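Local coordinates for ParM protein (Staphylococcus aureus, PDB 3JS6) that forms dynamic actin-like filaments that probably drive the segregation of plasmid DNA, at residues A[51-56]-A[144-149]; A[64-69]-A[97-102]; A[223-228]-A[264-269]. All coordinates share one frame; numbering follows the deposited sequence.

Interaction 1: A[51-56]-A[144-149]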
loop_
_atom_site.group_PDB
_atom_site.type_symbol
_atom_site.label_atom_id
_atom_site.label_comp_id
_atom_site.label_asym_id
_atom_site.label_seq_id
_atom_site.Cartn_x
_atom_site.Cartn_y
_atom_site.Cartn_z
ATOM N N VAL A 51 13.283 -13.080 -6.159
ATOM C CA VAL A 51 12.653 -13.717 -5.009
ATOM C C VAL A 51 13.767 -14.037 -4.012
ATOM O O VAL A 51 14.887 -14.349 -4.410
ATOM C CB VAL A 51 11.894 -15.013 -5.439
ATOM C CG1 VAL A 51 12.867 -16.037 -5.999
ATOM C CG2 VAL A 51 11.137 -15.610 -4.245
ATOM N N SER A 52 13.468 -13.941 -2.721
ATOM C CA SER A 52 14.463 -14.214 -1.689
ATOM C C SER A 52 14.028 -15.274 -0.686
ATOM O O SER A 52 12.853 -15.618 -0.589
ATOM C CB SER A 52 14.802 -12.923 -0.932
ATOM O OG SER A 52 15.409 -11.979 -1.786
ATOM N N GLU A 53 15.002 -15.791 0.050
ATOM C CA GLU A 53 14.762 -16.807 1.066
ATOM C C GLU A 53 14.926 -16.157 2.411
ATOM O O GLU A 53 15.896 -15.416 2.624
ATOM C CB GLU A 53 15.760 -17.957 0.934
ATOM C CG GLU A 53 15.718 -18.645 -0.407
ATOM C CD GLU A 53 16.675 -19.824 -0.478
ATOM O OE1 GLU A 53 17.705 -19.811 0.240
ATOM O OE2 GLU A 53 16.401 -20.758 -1.259
ATOM N N PHE A 54 13.983 -16.431 3.314
ATOM C CA PHE A 54 14.000 -15.852 4.653
ATOM C C PHE A 54 13.965 -16.901 5.764
ATOM O O PHE A 54 13.090 -17.779 5.775
ATOM C CB PHE A 54 12.792 -14.923 4.850
ATOM C CG PHE A 54 12.723 -13.799 3.860
ATOM C CD1 PHE A 54 12.309 -14.019 2.546
ATOM C CD2 PHE A 54 13.110 -12.519 4.233
ATOM C CE1 PHE A 54 12.289 -12.965 1.628
ATOM C CE2 PHE A 54 13.093 -11.472 3.318
ATOM C CZ PHE A 54 12.681 -11.699 2.017
ATOM N N ILE A 55 14.923 -16.804 6.687
ATOM C CA ILE A 55 14.959 -17.691 7.858
ATOM C C ILE A 55 14.816 -16.758 9.050
ATOM O O ILE A 55 15.641 -15.845 9.251
ATOM C CB ILE A 55 16.268 -18.477 7.952
ATOM C CG1 ILE A 55 16.334 -19.491 6.807
ATOM C CG2 ILE A 55 16.338 -19.216 9.287
ATOM C CD1 ILE A 55 17.655 -20.250 6.758
ATOM N N ILE A 56 13.771 -16.984 9.841
ATOM C CA ILE A 56 13.465 -16.111 10.983
ATOM C C ILE A 56 13.863 -16.726 12.334
ATOM O O ILE A 56 13.441 -17.840 12.661
ATOM C CB ILE A 56 11.936 -15.813 11.060
ATOM C CG1 ILE A 56 11.368 -15.451 9.678
ATOM C CG2 ILE A 56 11.680 -14.724 12.103
ATOM C CD1 ILE A 56 12.128 -14.371 8.956
ATOM N N GLU A 144 17.511 -13.804 8.331
ATOM C CA GLU A 144 18.577 -14.122 7.400
ATOM C C GLU A 144 17.921 -14.042 6.019
ATOM O O GLU A 144 16.983 -14.803 5.731
ATOM C CB GLU A 144 19.074 -15.546 7.674
ATOM C CG GLU A 144 20.416 -15.877 7.076
ATOM C CD GLU A 144 20.672 -17.365 7.049
ATOM O OE1 GLU A 144 20.355 -18.016 6.024
ATOM O OE2 GLU A 144 21.179 -17.885 8.059
ATOM N N ILE A 145 18.404 -13.123 5.181
ATOM C CA ILE A 145 17.853 -12.945 3.838
ATOM C C ILE A 145 18.898 -13.461 2.865
ATOM O O ILE A 145 20.032 -12.959 2.849
ATOM C CB ILE A 145 17.555 -11.455 3.510
ATOM C CG1 ILE A 145 16.647 -10.848 4.576
ATOM C CG2 ILE A 145 16.829 -11.364 2.146
ATOM C CD1 ILE A 145 17.384 -10.184 5.741
ATOM N N ASP A 146 18.528 -14.474 2.090
ATOM C CA ASP A 146 19.453 -15.081 1.138
ATOM C C ASP A 146 20.809 -15.348 1.813
ATOM O O ASP A 146 21.874 -15.007 1.279
ATOM C CB ASP A 146 19.607 -14.152 -0.075
ATOM C CG ASP A 146 18.323 -14.044 -0.882
ATOM O OD1 ASP A 146 18.083 -12.979 -1.488
ATOM O OD2 ASP A 146 17.552 -15.032 -0.911
ATOM N N GLY A 147 20.752 -15.945 3.005
ATOM C CA GLY A 147 21.954 -16.271 3.758
ATOM C C GLY A 147 22.634 -15.155 4.553
ATOM O O GLY A 147 23.570 -15.421 5.286
ATOM N N ILE A 148 22.177 -13.916 4.428
ATOM C CA ILE A 148 22.801 -12.805 5.148
ATOM C C ILE A 148 22.015 -12.444 6.416
ATOM O O ILE A 148 20.882 -11.988 6.340
ATOM C CB ILE A 148 22.894 -11.545 4.247
ATOM C CG1 ILE A 148 23.641 -11.867 2.946
ATOM C CG2 ILE A 148 23.571 -10.416 4.997
ATOM C CD1 ILE A 148 25.096 -12.300 3.148
ATOM N N ALA A 149 22.635 -12.632 7.580
ATOM C CA ALA A 149 21.995 -12.353 8.865
ATOM C C ALA A 149 21.905 -10.871 9.210
ATOM O O ALA A 149 22.897 -10.148 9.147
ATOM C CB ALA A 149 22.746 -13.092 10.003
#

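Interaction 2: A[64-69]-A[97-102]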
loop_
_atom_site.group_PDB
_atom_site.type_symbol
_atom_site.label_atom_id
_atom_site.label_comp_id
_atom_site.label_asym_id
_atom_site.label_seq_id
_atom_site.Cartn_x
_atom_site.Cartn_y
_atom_site.Cartn_z
ATOM N N LEU A 64 11.145 -19.329 4.306
ATOM C CA LEU A 64 10.050 -18.613 3.651
ATOM C C LEU A 64 10.496 -18.061 2.286
ATOM O O LEU A 64 11.658 -17.717 2.114
ATOM C CB LEU A 64 9.571 -17.472 4.557
ATOM C CG LEU A 64 8.902 -17.843 5.899
ATOM C CD1 LEU A 64 8.678 -16.571 6.752
ATOM C CD2 LEU A 64 7.573 -18.510 5.621
ATOM N N LEU A 65 9.564 -17.966 1.339
ATOM C CA LEU A 65 9.850 -17.454 -0.007
ATOM C C LEU A 65 8.965 -16.247 -0.268
ATOM O O LEU A 65 7.731 -16.319 -0.129
ATOM C CB LEU A 65 9.571 -18.542 -1.054
ATOM C CG LEU A 65 10.573 -19.691 -0.960
ATOM C CD1 LEU A 65 10.139 -20.843 -1.868
ATOM C CD2 LEU A 65 11.971 -19.144 -1.361
ATOM N N PHE A 66 9.588 -15.147 -0.671
ATOM C CA PHE A 66 8.859 -13.900 -0.903
ATOM C C PHE A 66 9.530 -13.086 -1.999
ATOM O O PHE A 66 10.752 -12.916 -1.996
ATOM C CB PHE A 66 8.839 -13.103 0.409
ATOM C CG PHE A 66 8.064 -11.815 0.350
ATOM C CD1 PHE A 66 6.722 -11.801 -0.007
ATOM C CD2 PHE A 66 8.682 -10.611 0.677
ATOM C CE1 PHE A 66 6.004 -10.591 -0.039
ATOM C CE2 PHE A 66 7.973 -9.409 0.650
ATOM C CZ PHE A 66 6.627 -9.407 0.290
ATOM N N GLY A 67 8.727 -12.580 -2.930
ATOM C CA GLY A 67 9.266 -11.792 -4.031
ATOM C C GLY A 67 8.376 -11.837 -5.266
ATOM O O GLY A 67 7.474 -12.680 -5.383
ATOM N N ASN A 68 8.627 -10.920 -6.192
ATOM C CA ASN A 68 7.852 -10.843 -7.428
ATOM C C ASN A 68 7.872 -12.122 -8.257
ATOM O O ASN A 68 6.895 -12.434 -8.941
ATOM C CB ASN A 68 8.371 -9.691 -8.282
ATOM C CG ASN A 68 7.935 -8.359 -7.753
ATOM O OD1 ASN A 68 6.744 -8.113 -7.631
ATOM N ND2 ASN A 68 8.891 -7.489 -7.429
ATOM N N ASP A 69 8.976 -12.863 -8.204
ATOM C CA ASP A 69 9.083 -14.095 -8.992
ATOM C C ASP A 69 8.785 -15.352 -8.194
ATOM O O ASP A 69 9.196 -16.459 -8.581
ATOM C CB ASP A 69 10.478 -14.225 -9.596
ATOM C CG ASP A 69 10.712 -13.259 -10.734
ATOM O OD1 ASP A 69 9.729 -12.897 -11.400
ATOM O OD2 ASP A 69 11.877 -12.875 -10.970
ATOM N N GLU A 97 7.236 -10.303 8.604
ATOM C CA GLU A 97 8.661 -10.581 8.823
ATOM C C GLU A 97 9.492 -10.506 7.519
ATOM O O GLU A 97 10.587 -9.938 7.520
ATOM C CB GLU A 97 8.883 -11.967 9.457
ATOM C CG GLU A 97 8.287 -12.145 10.850
ATOM C CD GLU A 97 8.797 -11.120 11.829
ATOM O OE1 GLU A 97 10.027 -10.956 11.907
ATOM O OE2 GLU A 97 7.970 -10.478 12.509
ATOM N N CYS A 98 9.007 -11.099 6.421
ATOM C CA CYS A 98 9.756 -11.037 5.146
ATOM C C CYS A 98 9.874 -9.607 4.589
ATOM O O CYS A 98 10.880 -9.256 3.968
ATOM C CB CYS A 98 9.099 -11.935 4.085
ATOM S SG CYS A 98 9.139 -13.678 4.563
ATOM N N SER A 99 8.831 -8.810 4.789
ATOM C CA SER A 99 8.791 -7.426 4.317
ATOM C C SER A 99 9.807 -6.620 5.133
ATOM O O SER A 99 10.588 -5.828 4.602
ATOM C CB SER A 99 7.378 -6.855 4.498
ATOM O OG SER A 99 6.459 -7.535 3.654
ATOM N N ILE A 100 9.804 -6.833 6.434
ATOM C CA ILE A 100 10.771 -6.140 7.271
ATOM C C ILE A 100 12.165 -6.610 6.854
ATOM O O ILE A 100 13.089 -5.808 6.698
ATOM C CB ILE A 100 10.509 -6.435 8.763
ATOM C CG1 ILE A 100 9.277 -5.625 9.213
ATOM C CG2 ILE A 100 11.765 -6.122 9.586
ATOM C CD1 ILE A 100 8.802 -5.908 10.632
ATOM N N GLY A 101 12.311 -7.915 6.634
ATOM C CA GLY A 101 13.600 -8.449 6.230
ATOM C C GLY A 101 14.138 -7.879 4.924
ATOM O O GLY A 101 15.343 -7.613 4.806
ATOM N N LEU A 102 13.261 -7.688 3.938
ATOM C CA LEU A 102 13.678 -7.143 2.639
ATOM C C LEU A 102 14.223 -5.732 2.814
ATOM O O LEU A 102 15.187 -5.348 2.162
ATOM C CB LEU A 102 12.513 -7.076 1.642
ATOM C CG LEU A 102 12.307 -8.156 0.580
ATOM C CD1 LEU A 102 11.220 -7.644 -0.393
ATOM C CD2 LEU A 102 13.619 -8.464 -0.185
#

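Interaction 3: A[223-228]-A[264-269]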
loop_
_atom_site.group_PDB
_atom_site.type_symbol
_atom_site.label_atom_id
_atom_site.label_comp_id
_atom_site.label_asym_id
_atom_site.label_seq_id
_atom_site.Cartn_x
_atom_site.Cartn_y
_atom_site.Cartn_z
ATOM N N LYS A 223 -14.274 -4.814 -17.363
ATOM C CA LYS A 223 -15.223 -5.875 -17.684
ATOM C C LYS A 223 -16.406 -5.302 -18.438
ATOM O O LYS A 223 -16.851 -5.862 -19.441
ATOM C CB LYS A 223 -15.709 -6.561 -16.402
ATOM C CG LYS A 223 -15.048 -7.907 -16.133
ATOM C CD LYS A 223 -15.889 -9.074 -16.664
ATOM C CE LYS A 223 -16.163 -8.991 -18.174
ATOM N NZ LYS A 223 -14.940 -9.099 -19.025
ATOM N N ARG A 224 -16.915 -4.177 -17.950
ATOM C CA ARG A 224 -18.052 -3.525 -18.576
ATOM C C ARG A 224 -17.659 -3.067 -19.986
ATOM O O ARG A 224 -18.501 -2.982 -20.876
ATOM C CB ARG A 224 -18.498 -2.336 -17.724
ATOM C CG ARG A 224 -19.865 -1.774 -18.081
ATOM C CD ARG A 224 -20.127 -0.463 -17.345
ATOM N NE ARG A 224 -20.204 -0.648 -15.900
ATOM C CZ ARG A 224 -21.309 -0.999 -15.245
ATOM N NH1 ARG A 224 -22.442 -1.199 -15.911
ATOM N NH2 ARG A 224 -21.280 -1.150 -13.924
ATOM N N ILE A 225 -16.375 -2.783 -20.192
ATOM C CA ILE A 225 -15.905 -2.352 -21.508
ATOM C C ILE A 225 -15.762 -3.563 -22.430
ATOM O O ILE A 225 -16.283 -3.562 -23.550
ATOM C CB ILE A 225 -14.547 -1.600 -21.412
ATOM C CG1 ILE A 225 -14.782 -0.176 -20.895
ATOM C CG2 ILE A 225 -13.861 -1.556 -22.775
ATOM C CD1 ILE A 225 -13.512 0.596 -20.647
ATOM N N ALA A 226 -15.061 -4.590 -21.950
ATOM C CA ALA A 226 -14.844 -5.817 -22.715
ATOM C C ALA A 226 -16.160 -6.438 -23.178
ATOM O O ALA A 226 -16.200 -7.161 -24.176
ATOM C CB ALA A 226 -14.065 -6.823 -21.877
ATOM N N SER A 227 -17.233 -6.151 -22.449
ATOM C CA SER A 227 -18.546 -6.680 -22.790
ATOM C C SER A 227 -19.164 -5.961 -23.990
ATOM O O SER A 227 -19.535 -6.598 -24.977
ATOM C CB SER A 227 -19.485 -6.588 -21.580
ATOM O OG SER A 227 -19.725 -5.240 -21.208
ATOM N N HIS A 228 -19.278 -4.638 -23.907
ATOM C CA HIS A 228 -19.856 -3.860 -24.998
ATOM C C HIS A 228 -19.129 -4.144 -26.313
ATOM O O HIS A 228 -19.752 -4.211 -27.374
ATOM C CB HIS A 228 -19.800 -2.367 -24.665
ATOM C CG HIS A 228 -20.701 -1.971 -23.538
ATOM N ND1 HIS A 228 -20.768 -2.677 -22.355
ATOM C CD2 HIS A 228 -21.563 -0.934 -23.404
ATOM C CE1 HIS A 228 -21.631 -2.093 -21.543
ATOM N NE2 HIS A 228 -22.127 -1.032 -22.155
ATOM N N ASP A 264 -14.303 4.442 -28.274
ATOM C CA ASP A 264 -15.682 4.876 -28.053
ATOM C C ASP A 264 -16.274 4.283 -26.776
ATOM O O ASP A 264 -16.922 4.978 -25.982
ATOM C CB ASP A 264 -16.541 4.458 -29.252
ATOM C CG ASP A 264 -17.800 5.283 -29.382
ATOM O OD1 ASP A 264 -18.415 5.613 -28.343
ATOM O OD2 ASP A 264 -18.181 5.591 -30.534
ATOM N N GLU A 265 -16.055 2.987 -26.597
ATOM C CA GLU A 265 -16.555 2.278 -25.438
ATOM C C GLU A 265 -15.939 2.883 -24.187
ATOM O O GLU A 265 -16.654 3.311 -23.275
ATOM C CB GLU A 265 -16.202 0.790 -25.527
ATOM C CG GLU A 265 -17.083 -0.026 -26.486
ATOM C CD GLU A 265 -16.686 0.120 -27.950
ATOM O OE1 GLU A 265 -16.747 1.246 -28.494
ATOM O OE2 GLU A 265 -16.310 -0.905 -28.560
ATOM N N PHE A 266 -14.610 2.924 -24.164
ATOM C CA PHE A 266 -13.877 3.476 -23.037
ATOM C C PHE A 266 -14.524 4.757 -22.539
ATOM O O PHE A 266 -15.037 4.801 -21.424
ATOM C CB PHE A 266 -12.429 3.757 -23.428
ATOM C CG PHE A 266 -11.591 4.255 -22.294
ATOM C CD1 PHE A 266 -10.884 3.365 -21.495
ATOM C CD2 PHE A 266 -11.535 5.617 -22.003
ATOM C CE1 PHE A 266 -10.134 3.824 -20.424
ATOM C CE2 PHE A 266 -10.791 6.086 -20.933
ATOM C CZ PHE A 266 -10.088 5.187 -20.142
ATOM N N TYR A 267 -14.517 5.793 -23.370
ATOM C CA TYR A 267 -15.086 7.078 -22.987
ATOM C C TYR A 267 -16.514 6.987 -22.483
ATOM O O TYR A 267 -16.940 7.811 -21.674
ATOM C CB TYR A 267 -15.025 8.072 -24.149
ATOM C CG TYR A 267 -13.623 8.496 -24.545
ATOM C CD1 TYR A 267 -13.411 9.660 -25.288
ATOM C CD2 TYR A 267 -12.516 7.726 -24.202
ATOM C CE1 TYR A 267 -12.127 10.041 -25.679
ATOM C CE2 TYR A 267 -11.231 8.096 -24.587
ATOM C CZ TYR A 267 -11.042 9.250 -25.324
ATOM O OH TYR A 267 -9.771 9.594 -25.725
ATOM N N LYS A 268 -17.255 5.990 -22.952
ATOM C CA LYS A 268 -18.643 5.828 -22.526
ATOM C C LYS A 268 -18.733 5.249 -21.122
ATOM O O LYS A 268 -19.466 5.757 -20.272
ATOM C CB LYS A 268 -19.400 4.943 -23.522
ATOM C CG LYS A 268 -20.340 5.706 -24.475
ATOM C CD LYS A 268 -19.825 7.097 -24.875
ATOM C CE LYS A 268 -20.239 8.173 -23.856
ATOM N NZ LYS A 268 -19.806 9.554 -24.237
ATOM N N GLU A 269 -17.984 4.182 -20.879
ATOM C CA GLU A 269 -17.978 3.567 -19.566
ATOM C C GLU A 269 -17.435 4.577 -18.550
ATOM O O GLU A 269 -18.043 4.813 -17.508
ATOM C CB GLU A 269 -17.094 2.322 -19.582
ATOM C CG GLU A 269 -17.793 1.039 -19.142
ATOM C CD GLU A 269 -18.884 0.584 -20.109
ATOM O OE1 GLU A 269 -19.931 1.261 -20.205
ATOM O OE2 GLU A 269 -18.689 -0.453 -20.779
#

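Interaction 1: A[51-56]-A[144-149]
Glu53, Phe54 and Ile55 pair antiparallel with Glu144, Ile145 and Asp146, joining strand 52-56 to the end of a beta hairpin in the N-terminal, actin-like half of the chain. Backbone bonds fix the register. Ile55 and Glu144 form the hydrogen-bonded pair, with Ile55 N to Glu144 O at 3.0 Å and Glu144 N to Ile55 O at 2.9 Å. Two residues along, Asp146 N reaches Glu53 O at 2.8 Å. The hairpin itself reverses through a type I' turn, closed by Ile148 N to Ile145 O at 2.8 Å. Such a turn needs positive phi at both central positions, which aspartate tolerates and glycine favours, as Asp146 and Gly147 illustrate.

Apolar contact lies on the face turned to helix 90-104. There the large apolar pair Phe54 and Ile145 meet obliquely, Phe54 CE2 standing 3.8 Å from Ile145 CG1, and Phe54 also packs on Cys98 and Leu102 of the helix. On the other face the side chains of Ile55 and Glu144 point the same way and lie alongside, carbon against oxygen where Ile55 CD1 comes 3.6 Å from Glu144 OE1.

Polar contact gathers at Asp146, whose carboxylate extends the pairing beyond the strand. Arg105 forms a salt bridge to Asp146 OD1 and a hydrogen bond to Ser52 OG, and its charge probably offsets that of the carboxylate; Glu53 turns its own carboxylate to Lys34. Ser52 OG donates to Asp146 OD1 at 2.9 Å, on the syn side but 29° out of the carboxylate plane. Glu53 N meets Asp146 OD2 from above that plane, 2.8 Å away and 38° out of it.

Interaction 2: A[64-69]-A[97-102]
Phe66 meets Cys98, Ser99 and Leu102 with its ring, packing strand 64-66 onto helix 90-104 in the alpha/beta packing of the actin-like N-terminal half, a helix against its sheet. The short segments of strand and helix have axes 9.5 Å apart at their closest, inclined at 65°, a separation that side chains from both must fill.

The course of Phe66 explains how they do so. Its CB leaves the strand toward the helix and already touches Cys98 CB, at 3.9 Å. CG is anti to the backbone N (chi1 -177°), which carries the start of the ring on into the interface, where CG too has Cys98 CB as its neighbour. CD2 makes the nearest approach of the ring to the helix, 3.7 Å from Cys98 CB. One atom further out, CE2 passes to the next helical turn and lies 3.8 Å from Leu102 CD1, Phe66 and Leu102 crossing obliquely. At the tip, CZ borders Ser99 OG. A long, rigid aromatic suits this place because one side chain bridges two turns of the helix, and the small Cys98 and Ser99 allow it to come close. Elsewhere the ring packs against Ile27 and Phe54 of the adjoining strands.

Although Ser99 is buried, its hydroxyl is satisfied by Leu95 O, one helical turn earlier, so it can sit beside carbon. Leu64, two residues before Phe66 and pointing to the same side, meets the sulfur of Cys98. With SG anti to the carbonyl carbon of its own residue (chi1 -63°), the sulfur is turned to the leucine: Leu64 CB is 3.8 Å from Cys98 SG. Further along the same side chain, Leu64 CD1 comes to 3.7 Å from Cys98 SG.

Interaction 3: A[223-228]-A[264-269]
Ile225 and Glu265 bring their CA atoms to 6.1 Å where helices 218-228 and 263-284 pack in the MreB-like C-terminal half of this actin-like fold, their short segments running roughly antiparallel at 137° with axes 9.4 Å apart. Ile225 supplies the apolar part of this helix pair. Its CD1 lies 3.9 Å from Phe266 CD1. A branched aliphatic fits here because it can serve two neighbours, Phe266 and the chain of Glu269; Ile243 of helix 240-244 packs on it too, while Phe266 stacks edge-to-face on Phe221.

Glu269 fills the rest of the junction. Bent at chi2 (67°), it brings its CD to the aliphatic part of Arg224, with the carboxylate between that chain and His228. The fit there is tight, with Arg224 CD only 3.2 Å from Glu269 CD, and its fine detail is doubtful. The same doubt covers the approach of glutamate to histidine, tip to tip, in which Glu269 OE2 is modelled over the centre of the His228 ring. The Arg224 carbonyl also accepts a bond from Ser227 OG at 2.6 Å. His228 CB rests on Glu265 CG at 4.0 Å. Nearer the backbone, Ile225 and Glu269 pass alongside, pointing opposite ways, and Ile225 CG1 lies 3.6 Å from Glu269 CB.

Interactions 1 and 2 belong to one layered unit. Strands 52-56 and 64-66 are neighbours in the same sheet, and 64-69/97-102 is nested within the chain loop closed by 51-56/144-149. Backbone bonds between the two strands (Phe54 with Leu64, Ser52 with Phe66) join them, and the Phe54 ring packs on the same helix as Phe66. Interaction 2 is buried and almost wholly apolar, with no polar bond between its segments, whereas interaction 1, nearer the surface, relies on backbone bonds and the Asp146 carboxylate. Interaction 3 stands apart in the C-terminal half, its centre about 46 Å from that of interaction 1. Partly buried, it joins two helices, mixing aliphatic packing with a glutamate lying between an arginine chain and a histidine.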